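PDB 2EKL: D-3-phosphoglycerate dehydrogenase from Sulfolobus tokodaii, which probably catalyses the NAD-dependent oxidation of D-3-phosphoglycerate in amino-acid biosynthesis. Local coordinates for residues D15-I27 with A296-K308. Residues are numbered along the deposited sequence; the frame is centred on the assembly and turned at random.
Sequences DEILIKTLREKGI and AEMTTQNLLNAMK
The D15 carboxylate is the flat group that meets the opposite helix, its CG and OD2 each 3.6 Å from CB of A296. OD1 caps helix 16-24, taking the I17 amide on its anti lone pair at an N-H...O angle of 167°, which helps to hold the carboxylate's rotation. A second flat group, the R23 guanidinium, has I19 CG2 over one face near the rim, within its own helix. The rest illustrates how two nearly parallel helices, inclined at 27° with axes 9.0 Å apart, pack without a hydrogen bond between them. T300 is central: OG1 lies 3.2 Å from L18 CB, while CG2 meets T21 CG2 tip to tip at 3.8 Å. With OG1 beside its backbone N (chi1 -62°), T300 bonds back to A296 O, which also accepts the T300 amide from the opposite face of its plane; the hydroxyl is thus satisfied inside an apolar interface. Replacing T300 with an alanine would probably open a gap beside L18 CB and leave the T21 methyl without this partner. Farther along, L304 CD1 touches T21 CG2, and CD2 rests on the aliphatic part of K25. Both L22 methyls meet L303 CD2, the side chains crossing at about a right angle, and the bent M307 chain brings CE to 3.6 Å from I27 CG1; the I27 amide closes the Schellman motif, with G26 at C-prime. L18 touches V51, L22 touches V29, and L303 and M307 reach I49 and I71. Helix 289-309, following strand 278-280 of the seven-stranded sheet, thus packs on the five-stranded parallel sheet beside helix 16-24, the beta-alpha-beta crossover between strands 7-10 and 28-31.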
loop_
_atom_site.group_PDB
_atom_site.type_symbol
_atom_site.label_atom_id
_atom_site.label_comp_id
_atom_site.label_asym_id
_atom_site.label_seq_id
_atom_site.Cartn_x
_atom_site.Cartn_y
_atom_site.Cartn_z
ATOM N N ASP A 15 -26.020 -12.937 2.093
ATOM C CA ASP A 15 -26.394 -11.782 2.898
ATOM C C ASP A 15 -27.900 -11.805 3.117
ATOM O O ASP A 15 -28.668 -11.974 2.172
ATOM C CB ASP A 15 -25.993 -10.493 2.184
ATOM C CG ASP A 15 -26.046 -9.282 3.094
ATOM O OD1 ASP A 15 -27.129 -8.981 3.638
ATOM O OD2 ASP A 15 -24.998 -8.627 3.265
ATOM N N GLU A 16 -28.314 -11.629 4.366
ATOM C CA GLU A 16 -29.728 -11.660 4.715
ATOM C C GLU A 16 -30.563 -10.573 4.041
ATOM O O GLU A 16 -31.783 -10.696 3.953
ATOM C CB GLU A 16 -29.887 -11.563 6.235
ATOM C CG GLU A 16 -31.244 -12.024 6.750
ATOM C CD GLU A 16 -31.509 -13.493 6.461
ATOM O OE1 GLU A 16 -30.665 -14.336 6.835
ATOM O OE2 GLU A 16 -32.560 -13.806 5.862
ATOM N N ILE A 17 -29.916 -9.517 3.559
ATOM C CA ILE A 17 -30.645 -8.434 2.905
ATOM C C ILE A 17 -31.467 -8.937 1.719
ATOM O O ILE A 17 -32.629 -8.558 1.556
ATOM C CB ILE A 17 -29.687 -7.321 2.415
ATOM C CG1 ILE A 17 -30.485 -6.192 1.755
ATOM C CG2 ILE A 17 -28.688 -7.890 1.422
ATOM C CD1 ILE A 17 -31.491 -5.525 2.669
ATOM N N LEU A 18 -30.867 -9.801 0.905
ATOM C CA LEU A 18 -31.540 -10.346 -0.270
ATOM C C LEU A 18 -32.714 -11.237 0.120
ATOM O O LEU A 18 -33.799 -11.127 -0.446
ATOM C CB LEU A 18 -30.541 -11.131 -1.131
ATOM C CG LEU A 18 -30.981 -11.603 -2.523
ATOM C CD1 LEU A 18 -29.746 -11.859 -3.381
ATOM C CD2 LEU A 18 -31.828 -12.859 -2.422
ATOM N N ILE A 19 -32.495 -12.118 1.091
ATOM C CA ILE A 19 -33.547 -13.019 1.540
ATOM C C ILE A 19 -34.698 -12.227 2.158
ATOM O O ILE A 19 -35.867 -12.484 1.872
ATOM C CB ILE A 19 -33.013 -14.016 2.587
ATOM C CG1 ILE A 19 -31.863 -14.829 1.990
ATOM C CG2 ILE A 19 -34.131 -14.945 3.037
ATOM C CD1 ILE A 19 -31.229 -15.804 2.969
ATOM N N LYS A 20 -34.355 -11.266 3.006
ATOM C CA LYS A 20 -35.353 -10.427 3.667
ATOM C C LYS A 20 -36.189 -9.668 2.642
ATOM O O LYS A 20 -37.411 -9.585 2.763
ATOM C CB LYS A 20 -34.659 -9.438 4.609
ATOM C CG LYS A 20 -35.556 -8.328 5.146
ATOM C CD LYS A 20 -34.827 -7.496 6.196
ATOM C CE LYS A 20 -35.604 -6.233 6.550
ATOM N NZ LYS A 20 -36.973 -6.537 7.049
ATOM N N THR A 21 -35.524 -9.126 1.629
ATOM C CA THR A 21 -36.203 -8.367 0.587
ATOM C C THR A 21 -37.215 -9.223 -0.170
ATOM O O THR A 21 -38.336 -8.784 -0.435
ATOM C CB THR A 21 -35.176 -7.761 -0.398
ATOM O OG1 THR A 21 -34.327 -6.850 0.312
ATOM C CG2 THR A 21 -35.879 -7.010 -1.520
ATOM N N LEU A 22 -36.826 -10.448 -0.506
ATOM C CA LEU A 22 -37.712 -11.357 -1.220
ATOM C C LEU A 22 -38.885 -11.771 -0.338
ATOM O O LEU A 22 -40.033 -11.777 -0.780
ATOM C CB LEU A 22 -36.944 -12.601 -1.673
ATOM C CG LEU A 22 -35.888 -12.376 -2.760
ATOM C CD1 LEU A 22 -35.170 -13.682 -3.054
ATOM C CD2 LEU A 22 -36.557 -11.832 -4.020
ATOM N N ARG A 23 -38.596 -12.114 0.912
ATOM C CA ARG A 23 -39.647 -12.528 1.829
ATOM C C ARG A 23 -40.657 -11.412 2.083
ATOM O O ARG A 23 -41.861 -11.666 2.125
ATOM C CB ARG A 23 -39.032 -13.025 3.143
ATOM C CG ARG A 23 -38.475 -14.435 3.011
ATOM C CD ARG A 23 -37.711 -14.910 4.233
ATOM N NE ARG A 23 -37.370 -16.323 4.088
ATOM C CZ ARG A 23 -36.467 -16.965 4.822
ATOM N NH1 ARG A 23 -35.797 -16.325 5.769
ATOM N NH2 ARG A 23 -36.234 -18.252 4.601
ATOM N N GLU A 24 -40.174 -10.182 2.231
ATOM C CA GLU A 24 -41.060 -9.045 2.469
ATOM C C GLU A 24 -42.059 -8.871 1.335
ATOM O O GLU A 24 -43.164 -8.368 1.543
ATOM C CB GLU A 24 -40.265 -7.745 2.597
ATOM C CG GLU A 24 -39.276 -7.700 3.733
ATOM C CD GLU A 24 -38.579 -6.362 3.815
ATOM O OE1 GLU A 24 -38.179 -5.834 2.754
ATOM O OE2 GLU A 24 -38.427 -5.840 4.935
ATOM N N LYS A 25 -41.664 -9.276 0.132
ATOM C CA LYS A 25 -42.530 -9.130 -1.029
ATOM C C LYS A 25 -43.421 -10.334 -1.314
ATOM O O LYS A 25 -44.024 -10.434 -2.381
ATOM C CB LYS A 25 -41.684 -8.776 -2.254
ATOM C CG LYS A 25 -40.973 -7.437 -2.102
ATOM C CD LYS A 25 -40.249 -7.020 -3.364
ATOM C CE LYS A 25 -39.523 -5.700 -3.159
ATOM N NZ LYS A 25 -40.457 -4.591 -2.820
ATOM N N GLY A 26 -43.509 -11.245 -0.350
ATOM C CA GLY A 26 -44.364 -12.406 -0.514
ATOM C C GLY A 26 -43.822 -13.540 -1.360
ATOM O O GLY A 26 -44.535 -14.510 -1.613
ATOM N N ILE A 27 -42.575 -13.430 -1.805
ATOM C CA ILE A 27 -42.003 -14.485 -2.630
ATOM C C ILE A 27 -41.671 -15.683 -1.720
ATOM O O ILE A 27 -41.187 -15.535 -0.604
ATOM C CB ILE A 27 -40.701 -14.005 -3.282
ATOM C CG1 ILE A 27 -40.902 -12.888 -4.322
ATOM C CG2 ILE A 27 -39.980 -15.167 -3.950
ATOM C CD1 ILE A 27 -42.140 -13.092 -5.202
ATOM N N ALA A 296 -24.173 -7.611 -2.277
ATOM C CA ALA A 296 -25.493 -8.045 -1.834
ATOM C C ALA A 296 -26.593 -7.111 -2.334
ATOM O O ALA A 296 -27.606 -7.571 -2.869
ATOM C CB ALA A 296 -25.533 -8.133 -0.308
ATOM N N GLU A 297 -26.395 -5.807 -2.163
ATOM C CA GLU A 297 -27.384 -4.816 -2.591
ATOM C C GLU A 297 -27.611 -4.806 -4.095
ATOM O O GLU A 297 -28.748 -4.733 -4.560
ATOM C CB GLU A 297 -26.965 -3.412 -2.151
ATOM C CG GLU A 297 -26.750 -3.262 -0.657
ATOM C CD GLU A 297 -26.533 -1.819 -0.253
ATOM O OE1 GLU A 297 -25.770 -1.114 -0.947
ATOM O OE2 GLU A 297 -27.117 -1.390 0.763
ATOM N N MET A 298 -26.524 -4.863 -4.855
ATOM C CA MET A 298 -26.622 -4.856 -6.305
ATOM C C MET A 298 -27.281 -6.122 -6.829
ATOM O O MET A 298 -28.112 -6.066 -7.733
ATOM C CB MET A 298 -25.237 -4.703 -6.928
ATOM C CG MET A 298 -24.632 -3.334 -6.733
ATOM S SD MET A 298 -23.080 -3.183 -7.623
ATOM C CE MET A 298 -23.630 -3.633 -9.282
ATOM N N THR A 299 -26.908 -7.266 -6.265
ATOM C CA THR A 299 -27.490 -8.524 -6.702
ATOM C C THR A 299 -28.982 -8.501 -6.379
ATOM O O THR A 299 -29.805 -8.952 -7.173
ATOM C CB THR A 299 -26.815 -9.726 -6.009
ATOM O OG1 THR A 299 -25.422 -9.755 -6.355
ATOM C CG2 THR A 299 -27.462 -11.038 -6.457
ATOM N N THR A 300 -29.323 -7.956 -5.217
ATOM C CA THR A 300 -30.723 -7.861 -4.804
ATOM C C THR A 300 -31.497 -6.914 -5.721
ATOM O O THR A 300 -32.593 -7.240 -6.185
ATOM C CB THR A 300 -30.840 -7.354 -3.352
ATOM O OG1 THR A 300 -30.193 -8.283 -2.478
ATOM C CG2 THR A 300 -32.315 -7.219 -2.942
ATOM N N GLN A 301 -30.929 -5.746 -5.997
ATOM C CA GLN A 301 -31.610 -4.790 -6.858
ATOM C C GLN A 301 -31.746 -5.283 -8.296
ATOM O O GLN A 301 -32.787 -5.079 -8.932
ATOM C CB GLN A 301 -30.896 -3.438 -6.840
ATOM C CG GLN A 301 -31.715 -2.340 -7.505
ATOM C CD GLN A 301 -33.147 -2.297 -6.985
ATOM O OE1 GLN A 301 -33.383 -2.062 -5.798
ATOM N NE2 GLN A 301 -34.110 -2.536 -7.874
ATOM N N ASN A 302 -30.708 -5.928 -8.818
ATOM C CA ASN A 302 -30.773 -6.439 -10.181
ATOM C C ASN A 302 -31.775 -7.584 -10.273
ATOM O O ASN A 302 -32.444 -7.757 -11.294
ATOM C CB ASN A 302 -29.391 -6.898 -10.663
ATOM C CG ASN A 302 -28.465 -5.730 -10.956
ATOM O OD1 ASN A 302 -28.925 -4.623 -11.236
ATOM N ND2 ASN A 302 -27.158 -5.973 -10.911
ATOM N N LEU A 303 -31.882 -8.362 -9.200
ATOM C CA LEU A 303 -32.830 -9.468 -9.168
ATOM C C LEU A 303 -34.250 -8.915 -9.182
ATOM O O LEU A 303 -35.118 -9.420 -9.898
ATOM C CB LEU A 303 -32.620 -10.322 -7.914
ATOM C CG LEU A 303 -33.645 -11.433 -7.671
ATOM C CD1 LEU A 303 -33.725 -12.333 -8.894
ATOM C CD2 LEU A 303 -33.251 -12.231 -6.429
ATOM N N LEU A 304 -34.483 -7.871 -8.394
ATOM C CA LEU A 304 -35.807 -7.255 -8.328
ATOM C C LEU A 304 -36.210 -6.656 -9.673
ATOM O O LEU A 304 -37.363 -6.778 -10.091
ATOM C CB LEU A 304 -35.843 -6.164 -7.256
ATOM C CG LEU A 304 -35.809 -6.612 -5.791
ATOM C CD1 LEU A 304 -35.883 -5.397 -4.892
ATOM C CD2 LEU A 304 -36.972 -7.546 -5.507
ATOM N N ASN A 305 -35.264 -6.009 -10.349
ATOM C CA ASN A 305 -35.560 -5.410 -11.645
ATOM C C ASN A 305 -35.952 -6.488 -12.651
ATOM O O ASN A 305 -36.897 -6.310 -13.427
ATOM C CB ASN A 305 -34.355 -4.631 -12.174
ATOM C CG ASN A 305 -34.673 -3.872 -13.453
ATOM O OD1 ASN A 305 -35.536 -2.990 -13.468
ATOM N ND2 ASN A 305 -33.984 -4.216 -14.535
ATOM N N ALA A 306 -35.222 -7.601 -12.636
ATOM C CA ALA A 306 -35.503 -8.718 -13.535
ATOM C C ALA A 306 -36.881 -9.302 -13.228
ATOM O O ALA A 306 -37.618 -9.698 -14.133
ATOM C CB ALA A 306 -34.438 -9.791 -13.386
ATOM N N MET A 307 -37.227 -9.363 -11.946
ATOM C CA MET A 307 -38.526 -9.886 -11.547
ATOM C C MET A 307 -39.634 -8.945 -12.014
ATOM O O MET A 307 -40.688 -9.390 -12.478
ATOM C CB MET A 307 -38.587 -10.056 -10.026
ATOM C CG MET A 307 -37.680 -11.156 -9.498
ATOM S SD MET A 307 -37.651 -11.214 -7.695
ATOM C CE MET A 307 -39.161 -12.112 -7.369
ATOM N N LYS A 308 -39.393 -7.641 -11.908
ATOM C CA LYS A 308 -40.392 -6.663 -12.326
ATOM C C LYS A 308 -40.629 -6.744 -13.830
ATOM O O LYS A 308 -41.767 -6.663 -14.293
ATOM C CB LYS A 308 -39.954 -5.245 -11.951
ATOM C CG LYS A 308 -40.957 -4.174 -12.357
ATOM C CD LYS A 308 -40.570 -2.803 -11.828
ATOM C CE LYS A 308 -40.631 -2.755 -10.310
ATOM N NZ LYS A 308 -40.353 -1.387 -9.790
#